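Local coordinates for glutamyl-tRNA(Gln) amidotransferase subunit B, mitochondrial (Saccharomyces cerevisiae, PDB 4N0H), which serves as the B subunit of a mitochondrial amidotransferase and carries a catalytic domain of the GatB/GatE family, at residues Lys29-Ser34 and Ile140-Gly145; Asn46-Tyr51 and Asp161-Asn166; His21-Thr26 and Ala209-Val214. All blocks are in the same frame, centred on the assembly; numbering follows the deposited sequence.

How the contacts relate
The three contacts illustrate how polar side chains can couple neighbouring packing sites within one catalytic domain. Contact 1 lies in the middle: its centre is about 9 Å from that of contact 2 and about 13 Å from that of contact 3, while contacts 2 and 3 are about 18 Å apart, centre to centre. Ser32 OG of contact 1 lies 2.7 Å from Ser50 OG of contact 2, probably hydrogen-bonded, and Lys29 NZ probably bonds Ser165 O. On the other flank Asp143 OD1 forms a salt bridge of 2.6 Å with Arg211 NH2 of contact 3. Along the chain, 21-26 and 209-214 close a loop that encloses the other two contacts, whose segments alternate.

Contact 1 (Lys29-Ser34 and Ile140-Gly145); sequences KLFSQS and IEQDTG
Leu30 and Phe31 in the loop 29-34 turn their side chains onto the end of strand 130-142, where they meet Ile140, Glu141 and Gln142. Leu30 puts CG anti to its backbone N (chi1 -175°), and both methyls reach CG2 of Ile140, CD1 at 3.9 Å, the two side chains crossing obliquely. CD2 also rests on the strand backbone, 3.6 Å from Glu141 O. The second layer is formed within the loop itself, for CG of Leu30 stands 3.5 Å above the Phe31 ring, offset toward its rim.

Gln142 runs at about a right angle to Phe31. Its CG comes in at the ring edge, in plane, 3.7 Å from Phe31 CD2, and the chain continues extended, with CD anti to CA (chi2 -179°). NE2 comes obliquely to 3.5 Å from the same CD2, and the amide plane stands 79° from the ring plane. Here the amide touches Phe31 through van der Waals packing, and NE2 is hydrogen-bonded to Asn166 OD1. The same oxygen accepts from the backbone N of Phe31, so Asn166 ties together two segments that share no direct hydrogen bond. Glu141 points away from the loop, and its OE2 is hydrogen-bonded to Thr105 OG1.

The result is a small buried seam of loop against strand end within the GatB/GatE-type catalytic domain. Around it, Leu30 also touches Pro168 at the start of strand 168-174 and Ala67 of helix 65-78, Ile140 touches Phe111 of strand 102-120 and Ala71 of that same helix, and Phe31 reaches Leu104 of strand 102-120, so the seam is met by helix 65-78 and by the strands 102-120 and 168-174, both of which pair with strand 130-142.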
ATOM      1  N   LYS B  29      19.146  -8.193   5.102  1.00 20.33           N
ATOM      2  CA  LYS B  29      18.210  -7.423   5.913  1.00 22.33           C
ATOM      3  C   LYS B  29      16.806  -8.023   5.943  1.00 21.96           C
ATOM      4  O   LYS B  29      16.566  -9.074   5.364  1.00 23.24           O
ATOM      5  CB  LYS B  29      18.155  -5.978   5.438  1.00 20.62           C
ATOM      6  CG  LYS B  29      19.463  -5.221   5.618  1.00 22.13           C
ATOM      7  CD  LYS B  29      19.232  -3.740   5.343  1.00 23.10           C
ATOM      8  CE  LYS B  29      20.526  -2.957   5.298  1.00 26.67           C
ATOM      9  NZ  LYS B  29      20.218  -1.509   5.113  1.00 26.18           N
ATOM     10  N   LEU B  30      15.890  -7.341   6.621  1.00 23.95           N
ATOM     11  CA  LEU B  30      14.559  -7.889   6.907  1.00 24.66           C
ATOM     12  C   LEU B  30      13.595  -7.901   5.706  1.00 24.00           C
ATOM     13  O   LEU B  30      13.009  -8.936   5.379  1.00 25.33           O
ATOM     14  CB  LEU B  30      13.925  -7.144   8.087  1.00 21.37           C
ATOM     15  CG  LEU B  30      12.585  -7.689   8.582  1.00 22.97           C
ATOM     16  CD1 LEU B  30      12.709  -9.176   8.897  1.00 24.08           C
ATOM     17  CD2 LEU B  30      12.101  -6.927   9.811  1.00 18.32           C
ATOM     18  N   PHE B  31      13.428  -6.756   5.055  1.00 21.32           N
ATOM     19  CA  PHE B  31      12.505  -6.667   3.921  1.00 20.46           C
ATOM     20  C   PHE B  31      13.212  -6.357   2.600  1.00 20.07           C
ATOM     21  O   PHE B  31      12.590  -5.932   1.631  1.00 19.24           O
ATOM     22  CB  PHE B  31      11.402  -5.643   4.212  1.00 21.49           C
ATOM     23  CG  PHE B  31      10.479  -6.065   5.314  1.00 23.16           C
ATOM     24  CD1 PHE B  31       9.566  -7.090   5.111  1.00 20.33           C
ATOM     25  CD2 PHE B  31      10.544  -5.467   6.562  1.00 22.87           C
ATOM     26  CE1 PHE B  31       8.720  -7.495   6.127  1.00 16.80           C
ATOM     27  CE2 PHE B  31       9.699  -5.868   7.582  1.00 22.86           C
ATOM     28  CZ  PHE B  31       8.792  -6.888   7.368  1.00 18.79           C
ATOM     29  N   SER B  32      14.523  -6.562   2.584  1.00 25.99           N
ATOM     30  CA  SER B  32      15.333  -6.396   1.387  1.00 24.03           C
ATOM     31  C   SER B  32      16.517  -7.341   1.512  1.00 23.13           C
ATOM     32  O   SER B  32      16.922  -7.685   2.622  1.00 25.12           O
ATOM     33  CB  SER B  32      15.831  -4.955   1.274  1.00 27.19           C
ATOM     34  OG  SER B  32      16.753  -4.814   0.205  1.00 27.29           O
ATOM     35  N   GLN B  33      17.081  -7.764   0.386  1.00 21.34           N
ATOM     36  CA  GLN B  33      18.216  -8.683   0.437  1.00 21.99           C
ATOM     37  C   GLN B  33      19.574  -7.974   0.471  1.00 24.32           C
ATOM     38  O   GLN B  33      20.615  -8.594   0.249  1.00 26.04           O
ATOM     39  CB  GLN B  33      18.150  -9.713  -0.696  1.00 28.27           C
ATOM     40  CG  GLN B  33      17.095 -10.792  -0.470  1.00 30.57           C
ATOM     41  CD  GLN B  33      17.315 -11.546   0.838  1.00 33.29           C
ATOM     42  OE1 GLN B  33      18.353 -12.180   1.039  1.00 33.32           O
ATOM     43  NE2 GLN B  33      16.343 -11.468   1.736  1.00 34.06           N
ATOM     44  N   SER B  34      19.559  -6.677   0.755  1.00 25.60           N
ATOM     45  CA  SER B  34      20.797  -5.937   0.965  1.00 24.35           C
ATOM     46  C   SER B  34      21.530  -6.473   2.193  1.00 26.13           C
ATOM     47  O   SER B  34      20.930  -7.105   3.069  1.00 22.57           O
ATOM     48  CB  SER B  34      20.512  -4.437   1.113  1.00 28.58           C
ATOM     49  OG  SER B  34      19.430  -4.217   2.007  1.00 34.32           O
ATOM     50  N   ILE B 140       8.901  -9.484  15.523  1.00 27.24           N
ATOM     51  CA  ILE B 140       9.916  -9.158  14.525  1.00 25.66           C
ATOM     52  C   ILE B 140       9.659  -7.741  14.031  1.00 28.03           C
ATOM     53  O   ILE B 140       8.516  -7.383  13.740  1.00 26.67           O
ATOM     54  CB  ILE B 140       9.862 -10.122  13.326  1.00 27.64           C
ATOM     55  CG1 ILE B 140      10.065 -11.567  13.787  1.00 28.64           C
ATOM     56  CG2 ILE B 140      10.899  -9.736  12.274  1.00 28.36           C
ATOM     57  CD1 ILE B 140       9.637 -12.599  12.757  1.00 29.60           C
ATOM     58  N   GLU B 141      10.707  -6.928  13.943  1.00 27.33           N
ATOM     59  CA  GLU B 141      10.540  -5.564  13.443  1.00 30.53           C
ATOM     60  C   GLU B 141      11.795  -4.981  12.793  1.00 28.17           C
ATOM     61  O   GLU B 141      12.899  -5.495  12.973  1.00 25.54           O
ATOM     62  CB  GLU B 141      10.045  -4.640  14.558  1.00 34.86           C
ATOM     63  CG  GLU B 141      10.991  -4.510  15.727  1.00 41.03           C
ATOM     64  CD  GLU B 141      10.404  -3.669  16.843  1.00 50.49           C
ATOM     65  OE1 GLU B 141      11.177  -2.978  17.539  1.00 52.44           O
ATOM     66  OE2 GLU B 141       9.167  -3.700  17.019  1.00 52.41           O
ATOM     67  N   GLN B 142      11.603  -3.897  12.044  1.00 25.43           N
ATOM     68  CA  GLN B 142      12.686  -3.213  11.348  1.00 26.57           C
ATOM     69  C   GLN B 142      13.494  -2.336  12.279  1.00 27.16           C
ATOM     70  O   GLN B 142      12.932  -1.639  13.121  1.00 28.97           O
ATOM     71  CB  GLN B 142      12.122  -2.295  10.260  1.00 27.13           C
ATOM     72  CG  GLN B 142      11.718  -2.961   8.980  1.00 29.28           C
ATOM     73  CD  GLN B 142      11.202  -1.950   7.967  1.00 32.40           C
ATOM     74  OE1 GLN B 142      10.448  -1.036   8.313  1.00 30.04           O
ATOM     75  NE2 GLN B 142      11.628  -2.092   6.716  1.00 31.00           N
ATOM     76  N   ASP B 143      14.811  -2.337  12.101  1.00 26.19           N
ATOM     77  CA  ASP B 143      15.650  -1.334  12.746  1.00 28.22           C
ATOM     78  C   ASP B 143      15.610  -0.061  11.902  1.00 30.70           C
ATOM     79  O   ASP B 143      15.269  -0.099  10.713  1.00 26.89           O
ATOM     80  CB  ASP B 143      17.093  -1.831  12.890  1.00 31.20           C
ATOM     81  CG  ASP B 143      17.827  -1.185  14.062  1.00 40.56           C
ATOM     82  OD1 ASP B 143      18.935  -1.654  14.403  1.00 41.87           O
ATOM     83  OD2 ASP B 143      17.298  -0.218  14.653  1.00 40.64           O
ATOM     84  N   THR B 144      15.951   1.065  12.519  1.00 31.77           N
ATOM     85  CA  THR B 144      16.004   2.338  11.815  1.00 30.61           C
ATOM     86  C   THR B 144      17.447   2.669  11.469  1.00 30.94           C
ATOM     87  O   THR B 144      18.367   1.956  11.873  1.00 31.02           O
ATOM     88  CB  THR B 144      15.443   3.475  12.685  1.00 35.92           C
ATOM     89  OG1 THR B 144      16.231   3.590  13.874  1.00 38.52           O
ATOM     90  CG2 THR B 144      13.998   3.195  13.068  1.00 42.30           C
ATOM     91  N   GLY B 145      17.646   3.756  10.732  1.00 33.50           N
ATOM     92  CA  GLY B 145      18.988   4.202  10.393  1.00 31.02           C
ATOM     93  C   GLY B 145      19.698   4.798  11.595  1.00 31.69           C
ATOM     94  O   GLY B 145      19.147   4.843  12.695  1.00 28.17           O
TER

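Contact 2 (Asn46-Tyr51 and Asp161-Asn166); sequences NHHTSY and DLNRSN
His48 and Asn163 bring two loop backbones to their closest approach, 5.2 Å between CA atoms. At its heart is an Asx turn, in which Asp161 OD2 accepts from Asn163 N at 3.0 Å. The same oxygen takes the backbone N of Asn46 at 2.8 Å, the two donors arriving from opposite faces of the carboxylate plane, which should help to fix its rotation.

Asn46 repays the bond. Its side chain slides past Asp161 in the opposite direction, and OD1 accepts from Leu162 N over 2.7 Å, with an N-H...O angle of 164°. Asn46 ND2 turns to Val160 O and to Ala147 O of the neighbouring subunit F, so one amide serves both the fold and the subunit interface. His48 ND1 is hydrogen-bonded to Ser132 OG of subunit F. The methyl CG2 of Thr49 lies against the backbone, 3.5 Å from Leu162 O.

Asn163 completes the grip as a side chain bridging two successive backbone N-H groups, while its ND2 is bonded to Ala44 O. OD1 receives His47 N at 2.9 Å in the carbonyl plane, on a lone pair, and His48 N at 2.8 Å from 39° above that plane.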
ATOM      1  N   ASN B  46      25.683   4.569   3.897  1.00 28.18           N
ATOM      2  CA  ASN B  46      24.777   4.404   2.767  1.00 25.53           C
ATOM      3  C   ASN B  46      25.395   3.617   1.624  1.00 30.06           C
ATOM      4  O   ASN B  46      25.364   4.034   0.463  1.00 36.38           O
ATOM      5  CB  ASN B  46      24.265   5.765   2.307  1.00 24.95           C
ATOM      6  CG  ASN B  46      23.510   6.492   3.408  1.00 29.81           C
ATOM      7  OD1 ASN B  46      22.559   5.953   3.969  1.00 27.15           O
ATOM      8  ND2 ASN B  46      23.960   7.698   3.755  1.00 23.36           N
ATOM      9  N   HIS B  47      25.965   2.477   1.985  1.00 29.82           N
ATOM     10  CA  HIS B  47      26.677   1.613   1.058  1.00 31.97           C
ATOM     11  C   HIS B  47      25.930   0.282   0.971  1.00 30.77           C
ATOM     12  O   HIS B  47      25.759  -0.288  -0.109  1.00 32.88           O
ATOM     13  CB  HIS B  47      28.102   1.417   1.574  1.00 31.49           C
ATOM     14  CG  HIS B  47      28.920   0.441   0.786  1.00 43.83           C
ATOM     15  ND1 HIS B  47      29.425   0.729  -0.464  1.00 46.26           N
ATOM     16  CD2 HIS B  47      29.350  -0.807   1.088  1.00 45.25           C
ATOM     17  CE1 HIS B  47      30.119  -0.306  -0.903  1.00 46.03           C
ATOM     18  NE2 HIS B  47      30.088  -1.253   0.018  1.00 44.85           N
ATOM     19  N   HIS B  48      25.462  -0.191   2.119  1.00 29.34           N
ATOM     20  CA  HIS B  48      24.657  -1.406   2.187  1.00 24.96           C
ATOM     21  C   HIS B  48      23.171  -1.064   2.118  1.00 27.90           C
ATOM     22  O   HIS B  48      22.404  -1.398   3.030  1.00 27.24           O
ATOM     23  CB  HIS B  48      24.952  -2.163   3.486  1.00 26.92           C
ATOM     24  CG  HIS B  48      26.386  -2.551   3.648  1.00 30.92           C
ATOM     25  ND1 HIS B  48      27.034  -3.390   2.766  1.00 32.48           N
ATOM     26  CD2 HIS B  48      27.300  -2.220   4.592  1.00 32.67           C
ATOM     27  CE1 HIS B  48      28.284  -3.562   3.161  1.00 34.47           C
ATOM     28  NE2 HIS B  48      28.470  -2.862   4.268  1.00 34.73           N
ATOM     29  N   THR B  49      22.764  -0.409   1.033  1.00 27.43           N
ATOM     30  CA  THR B  49      21.397   0.081   0.906  1.00 29.88           C
ATOM     31  C   THR B  49      20.794  -0.161  -0.478  1.00 30.83           C
ATOM     32  O   THR B  49      21.279   0.358  -1.485  1.00 31.30           O
ATOM     33  CB  THR B  49      21.326   1.595   1.199  1.00 28.72           C
ATOM     34  OG1 THR B  49      22.277   2.279   0.379  1.00 32.78           O
ATOM     35  CG2 THR B  49      21.630   1.886   2.662  1.00 26.85           C
ATOM     36  N   SER B  50      19.719  -0.936  -0.514  1.00 30.28           N
ATOM     37  CA  SER B  50      18.981  -1.185  -1.748  1.00 25.24           C
ATOM     38  C   SER B  50      18.090  -0.004  -2.108  1.00 24.67           C
ATOM     39  O   SER B  50      17.986   0.961  -1.348  1.00 25.80           O
ATOM     40  CB  SER B  50      18.112  -2.428  -1.573  1.00 23.93           C
ATOM     41  OG  SER B  50      17.250  -2.251  -0.456  1.00 26.83           O
ATOM     42  N   TYR B  51      17.449  -0.084  -3.271  1.00 22.27           N
ATOM     43  CA  TYR B  51      16.432   0.886  -3.644  1.00 22.18           C
ATOM     44  C   TYR B  51      15.363   0.951  -2.557  1.00 25.45           C
ATOM     45  O   TYR B  51      14.895   2.034  -2.197  1.00 22.18           O
ATOM     46  CB  TYR B  51      15.788   0.521  -4.988  1.00 20.45           C
ATOM     47  CG  TYR B  51      16.745   0.473  -6.163  1.00 28.34           C
ATOM     48  CD1 TYR B  51      17.831   1.344  -6.249  1.00 29.50           C
ATOM     49  CD2 TYR B  51      16.561  -0.444  -7.187  1.00 27.79           C
ATOM     50  CE1 TYR B  51      18.703   1.297  -7.331  1.00 29.57           C
ATOM     51  CE2 TYR B  51      17.421  -0.503  -8.263  1.00 30.70           C
ATOM     52  CZ  TYR B  51      18.488   0.365  -8.335  1.00 33.84           C
ATOM     53  OH  TYR B  51      19.331   0.290  -9.419  1.00 36.42           O
ATOM     54  N   ASP B 161      22.863   7.830   8.269  1.00 28.73           N
ATOM     55  CA  ASP B 161      23.378   6.653   7.582  1.00 29.63           C
ATOM     56  C   ASP B 161      22.309   5.565   7.633  1.00 29.93           C
ATOM     57  O   ASP B 161      21.894   5.145   8.713  1.00 29.80           O
ATOM     58  CB  ASP B 161      24.663   6.181   8.267  1.00 33.91           C
ATOM     59  CG  ASP B 161      25.264   4.936   7.623  1.00 39.08           C
ATOM     60  OD1 ASP B 161      26.248   4.412   8.187  1.00 43.39           O
ATOM     61  OD2 ASP B 161      24.773   4.479   6.568  1.00 37.23           O
ATOM     62  N   LEU B 162      21.865   5.113   6.464  1.00 27.49           N
ATOM     63  CA  LEU B 162      20.777   4.139   6.390  1.00 27.32           C
ATOM     64  C   LEU B 162      21.264   2.692   6.245  1.00 25.97           C
ATOM     65  O   LEU B 162      20.473   1.800   5.940  1.00 27.28           O
ATOM     66  CB  LEU B 162      19.795   4.508   5.267  1.00 26.27           C
ATOM     67  CG  LEU B 162      19.068   5.848   5.457  1.00 29.10           C
ATOM     68  CD1 LEU B 162      18.159   6.186   4.266  1.00 21.83           C
ATOM     69  CD2 LEU B 162      18.274   5.861   6.766  1.00 29.64           C
ATOM     70  N   ASN B 163      22.560   2.460   6.471  1.00 24.82           N
ATOM     71  CA  ASN B 163      23.095   1.099   6.454  1.00 26.63           C
ATOM     72  C   ASN B 163      22.339   0.204   7.438  1.00 30.36           C
ATOM     73  O   ASN B 163      22.097  -0.968   7.165  1.00 30.93           O
ATOM     74  CB  ASN B 163      24.598   1.067   6.799  1.00 24.75           C
ATOM     75  CG  ASN B 163      25.497   1.379   5.603  1.00 26.19           C
ATOM     76  OD1 ASN B 163      25.067   1.357   4.451  1.00 25.36           O
ATOM     77  ND2 ASN B 163      26.761   1.658   5.882  1.00 27.09           N
ATOM     78  N   ARG B 164      21.967   0.766   8.586  1.00 24.86           N
ATOM     79  CA  ARG B 164      21.317  -0.014   9.634  1.00 27.14           C
ATOM     80  C   ARG B 164      19.795  -0.057   9.463  1.00 29.50           C
ATOM     81  O   ARG B 164      19.115  -0.849  10.107  1.00 32.19           O
ATOM     82  CB  ARG B 164      21.680   0.533  11.017  1.00 30.02           C
ATOM     83  CG  ARG B 164      21.326  -0.398  12.168  1.00 34.22           C
ATOM     84  CD  ARG B 164      21.512   0.283  13.515  1.00 39.47           C
ATOM     85  NE  ARG B 164      20.468   1.273  13.778  1.00 39.27           N
ATOM     86  CZ  ARG B 164      20.474   2.098  14.820  1.00 41.86           C
ATOM     87  NH1 ARG B 164      19.484   2.965  14.989  1.00 44.86           N
ATOM     88  NH2 ARG B 164      21.473   2.055  15.695  1.00 36.81           N
ATOM     89  N   SER B 165      19.263   0.796   8.594  1.00 27.74           N
ATOM     90  CA  SER B 165      17.830   0.793   8.342  1.00 29.43           C
ATOM     91  C   SER B 165      17.448  -0.535   7.710  1.00 27.30           C
ATOM     92  O   SER B 165      18.153  -1.021   6.828  1.00 27.64           O
ATOM     93  CB  SER B 165      17.437   1.947   7.424  1.00 29.03           C
ATOM     94  OG  SER B 165      16.027   2.080   7.367  1.00 30.59           O
ATOM     95  N   ASN B 166      16.357  -1.124   8.198  1.00 26.51           N
ATOM     96  CA  ASN B 166      15.820  -2.377   7.666  1.00 21.59           C
ATOM     97  C   ASN B 166      16.581  -3.632   8.132  1.00 23.98           C
ATOM     98  O   ASN B 166      16.325  -4.739   7.664  1.00 26.66           O
ATOM     99  CB  ASN B 166      15.702  -2.305   6.134  1.00 24.21           C
ATOM    100  CG  ASN B 166      14.877  -3.425   5.556  1.00 26.68           C
ATOM    101  OD1 ASN B 166      13.906  -3.875   6.162  1.00 28.67           O
ATOM    102  ND2 ASN B 166      15.262  -3.885   4.377  1.00 24.58           N
TER

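Contact 3 (His21-Thr26 and Ala209-Val214); sequences HTQLNT and AMRVDV
Gln23 lies across the start of the partner segment, its CB 3.7 Å from Ala209 O and its OE1 over the CA of the same alanine. The two segments belong to neighbouring strands of the large mixed sheet in the GatB/GatE-type domain, and they pair antiparallel: the short strand axes run 175° apart in direction. His21 and Arg211 form a hydrogen-bonded pair, each backbone N reaching the other's O at 2.8 Å. Thr22 and Met210 follow as a non-hydrogen-bonded pair, and Gln23 N closes the register on Ala209 O at 2.7 Å. CA-H...O contacts fill the intervals, Met210 CA to His21 O being 3.2 Å.

Alternation sorts the side chains. Thr22 and Met210 share one face, where Thr22 OG1 lies 4.0 Å from Met210 CG. Met210 then leads away from the contact, its CG anti to the backbone N (chi1 176°) and the rest extended, and it also packs on Ile20 of strand 14-23. His21 and Arg211 occupy the other face. The His21 ring meets Arg211 O at its edge, near the ring plane, and the His21 side chain also touches Glu171 of strand 168-174, the strand flanking 14-23 on the side away from 210-218.

Arg211, extended from CG to NE, crosses Gln23 at a slant, with NE held by Gly208 O. NE2 of Gln23 and NH2 of Arg211, both donors, come together, and their mutual approach is no bond: Asp143, just after strand 130-142, reconciles them by accepting from both on its OD1. Gln23 NE2 lies at the edge of the guanidinium, near its plane, 3.2 Å from Arg211 NH2, with the amide and guanidinium planes 59° apart.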
ATOM      1  N   HIS B  21      15.366  -5.381  22.708  1.00 35.58           N
ATOM      2  CA  HIS B  21      15.513  -5.406  21.264  1.00 32.19           C
ATOM      3  C   HIS B  21      16.841  -6.045  20.913  1.00 34.35           C
ATOM      4  O   HIS B  21      17.874  -5.723  21.497  1.00 36.36           O
ATOM      5  CB  HIS B  21      15.421  -3.998  20.679  1.00 34.61           C
ATOM      6  CG  HIS B  21      14.055  -3.397  20.778  1.00 40.98           C
ATOM      7  ND1 HIS B  21      13.540  -2.905  21.956  1.00 46.62           N
ATOM      8  CD2 HIS B  21      13.093  -3.218  19.842  1.00 44.36           C
ATOM      9  CE1 HIS B  21      12.322  -2.443  21.744  1.00 48.62           C
ATOM     10  NE2 HIS B  21      12.025  -2.623  20.470  1.00 49.65           N
ATOM     11  N   THR B  22      16.804  -6.962  19.956  1.00 33.87           N
ATOM     12  CA  THR B  22      17.986  -7.719  19.588  1.00 35.81           C
ATOM     13  C   THR B  22      18.167  -7.759  18.073  1.00 31.36           C
ATOM     14  O   THR B  22      17.285  -8.213  17.347  1.00 29.68           O
ATOM     15  CB  THR B  22      17.902  -9.152  20.149  1.00 43.74           C
ATOM     16  OG1 THR B  22      18.263  -9.143  21.536  1.00 49.02           O
ATOM     17  CG2 THR B  22      18.836 -10.069  19.408  1.00 45.40           C
ATOM     18  N   GLN B  23      19.311  -7.272  17.603  1.00 34.15           N
ATOM     19  CA  GLN B  23      19.642  -7.331  16.187  1.00 32.80           C
ATOM     20  C   GLN B  23      19.951  -8.763  15.786  1.00 30.26           C
ATOM     21  O   GLN B  23      20.815  -9.403  16.383  1.00 35.11           O
ATOM     22  CB  GLN B  23      20.852  -6.446  15.867  1.00 33.70           C
ATOM     23  CG  GLN B  23      20.563  -4.959  15.846  1.00 38.44           C
ATOM     24  CD  GLN B  23      21.717  -4.142  15.288  1.00 45.77           C
ATOM     25  OE1 GLN B  23      22.886  -4.491  15.467  1.00 48.92           O
ATOM     26  NE2 GLN B  23      21.391  -3.051  14.602  1.00 44.35           N
ATOM     27  N   LEU B  24      19.245  -9.262  14.779  1.00 27.83           N
ATOM     28  CA  LEU B  24      19.510 -10.595  14.250  1.00 30.28           C
ATOM     29  C   LEU B  24      20.721 -10.575  13.325  1.00 33.59           C
ATOM     30  O   LEU B  24      20.928  -9.616  12.582  1.00 40.77           O
ATOM     31  CB  LEU B  24      18.287 -11.136  13.506  1.00 25.92           C
ATOM     32  CG  LEU B  24      17.013 -11.316  14.337  1.00 23.47           C
ATOM     33  CD1 LEU B  24      15.958 -12.061  13.538  1.00 22.94           C
ATOM     34  CD2 LEU B  24      17.312 -12.036  15.646  1.00 25.24           C
ATOM     35  N   ASN B  25      21.528 -11.629  13.371  1.00 32.99           N
ATOM     36  CA  ASN B  25      22.657 -11.726  12.454  1.00 34.20           C
ATOM     37  C   ASN B  25      22.352 -12.606  11.243  1.00 29.47           C
ATOM     38  O   ASN B  25      23.102 -13.521  10.912  1.00 33.93           O
ATOM     39  CB  ASN B  25      23.948 -12.156  13.168  1.00 38.70           C
ATOM     40  CG  ASN B  25      23.761 -13.375  14.044  1.00 46.85           C
ATOM     41  OD1 ASN B  25      24.397 -13.502  15.093  1.00 54.84           O
ATOM     42  ND2 ASN B  25      22.886 -14.282  13.625  1.00 43.76           N
ATOM     43  N   THR B  26      21.228 -12.325  10.597  1.00 27.36           N
ATOM     44  CA  THR B  26      20.947 -12.889   9.290  1.00 30.42           C
ATOM     45  C   THR B  26      21.952 -12.287   8.320  1.00 29.83           C
ATOM     46  O   THR B  26      22.487 -11.203   8.567  1.00 28.60           O
ATOM     47  CB  THR B  26      19.527 -12.529   8.825  1.00 27.97           C
ATOM     48  OG1 THR B  26      19.369 -11.109   8.864  1.00 28.66           O
ATOM     49  CG2 THR B  26      18.489 -13.170   9.738  1.00 29.46           C
ATOM     50  N   ALA B 209      23.788  -4.256  19.530  1.00 43.14           N
ATOM     51  CA  ALA B 209      23.196  -5.488  19.016  1.00 41.11           C
ATOM     52  C   ALA B 209      22.072  -5.970  19.932  1.00 43.69           C
ATOM     53  O   ALA B 209      21.207  -6.742  19.520  1.00 43.25           O
ATOM     54  CB  ALA B 209      24.252  -6.561  18.870  1.00 39.50           C
ATOM     55  N   MET B 210      22.113  -5.520  21.184  1.00 42.54           N
ATOM     56  CA  MET B 210      21.044  -5.761  22.143  1.00 38.87           C
ATOM     57  C   MET B 210      20.769  -4.469  22.906  1.00 40.20           C
ATOM     58  O   MET B 210      21.696  -3.760  23.297  1.00 39.12           O
ATOM     59  CB  MET B 210      21.422  -6.892  23.100  1.00 36.45           C
ATOM     60  CG  MET B 210      20.412  -7.165  24.201  1.00 36.79           C
ATOM     61  SD  MET B 210      20.823  -8.663  25.126  1.00 50.69           S
ATOM     62  CE  MET B 210      19.806  -8.471  26.584  1.00 75.76           C
ATOM     63  N   ARG B 211      19.492  -4.153  23.093  1.00 38.46           N
ATOM     64  CA  ARG B 211      19.095  -2.924  23.773  1.00 41.94           C
ATOM     65  C   ARG B 211      18.000  -3.251  24.777  1.00 41.80           C
ATOM     66  O   ARG B 211      17.031  -3.940  24.449  1.00 34.75           O
ATOM     67  CB  ARG B 211      18.590  -1.888  22.766  1.00 43.30           C
ATOM     68  CG  ARG B 211      19.535  -1.643  21.598  1.00 48.84           C
ATOM     69  CD  ARG B 211      18.800  -1.101  20.380  1.00 52.48           C
ATOM     70  NE  ARG B 211      19.573  -1.295  19.155  1.00 53.21           N
ATOM     71  CZ  ARG B 211      19.073  -1.188  17.927  1.00 51.27           C
ATOM     72  NH1 ARG B 211      17.792  -0.888  17.757  1.00 50.41           N
ATOM     73  NH2 ARG B 211      19.850  -1.387  16.870  1.00 44.21           N
ATOM     74  N   VAL B 212      18.152  -2.755  26.001  1.00 40.87           N
ATOM     75  CA  VAL B 212      17.221  -3.088  27.071  1.00 43.23           C
ATOM     76  C   VAL B 212      16.479  -1.870  27.622  1.00 48.25           C
ATOM     77  O   VAL B 212      17.087  -0.973  28.201  1.00 49.78           O
ATOM     78  CB  VAL B 212      17.947  -3.787  28.234  1.00 42.20           C
ATOM     79  CG1 VAL B 212      16.962  -4.152  29.334  1.00 37.43           C
ATOM     80  CG2 VAL B 212      18.687  -5.014  27.734  1.00 42.75           C
ATOM     81  N   ASP B 213      15.164  -1.844  27.430  1.00 49.25           N
ATOM     82  CA  ASP B 213      14.311  -0.874  28.105  1.00 49.64           C
ATOM     83  C   ASP B 213      13.698  -1.532  29.335  1.00 50.58           C
ATOM     84  O   ASP B 213      13.553  -2.752  29.385  1.00 50.07           O
ATOM     85  CB  ASP B 213      13.195  -0.385  27.180  1.00 53.12           C
ATOM     86  CG  ASP B 213      13.717   0.389  25.987  1.00 59.11           C
ATOM     87  OD1 ASP B 213      14.810   0.990  26.089  1.00 55.81           O
ATOM     88  OD2 ASP B 213      13.023   0.399  24.945  1.00 64.01           O
ATOM     89  N   VAL B 214      13.336  -0.722  30.324  1.00 54.30           N
ATOM     90  CA  VAL B 214      12.738  -1.231  31.553  1.00 53.20           C
ATOM     91  C   VAL B 214      11.400  -0.550  31.803  1.00 53.33           C
ATOM     92  O   VAL B 214      11.240   0.635  31.521  1.00 55.95           O
ATOM     93  CB  VAL B 214      13.656  -0.971  32.773  1.00 54.41           C
ATOM     94  CG1 VAL B 214      13.038  -1.523  34.055  1.00 54.34           C
ATOM     95  CG2 VAL B 214      15.027  -1.575  32.548  1.00 54.42           C
TER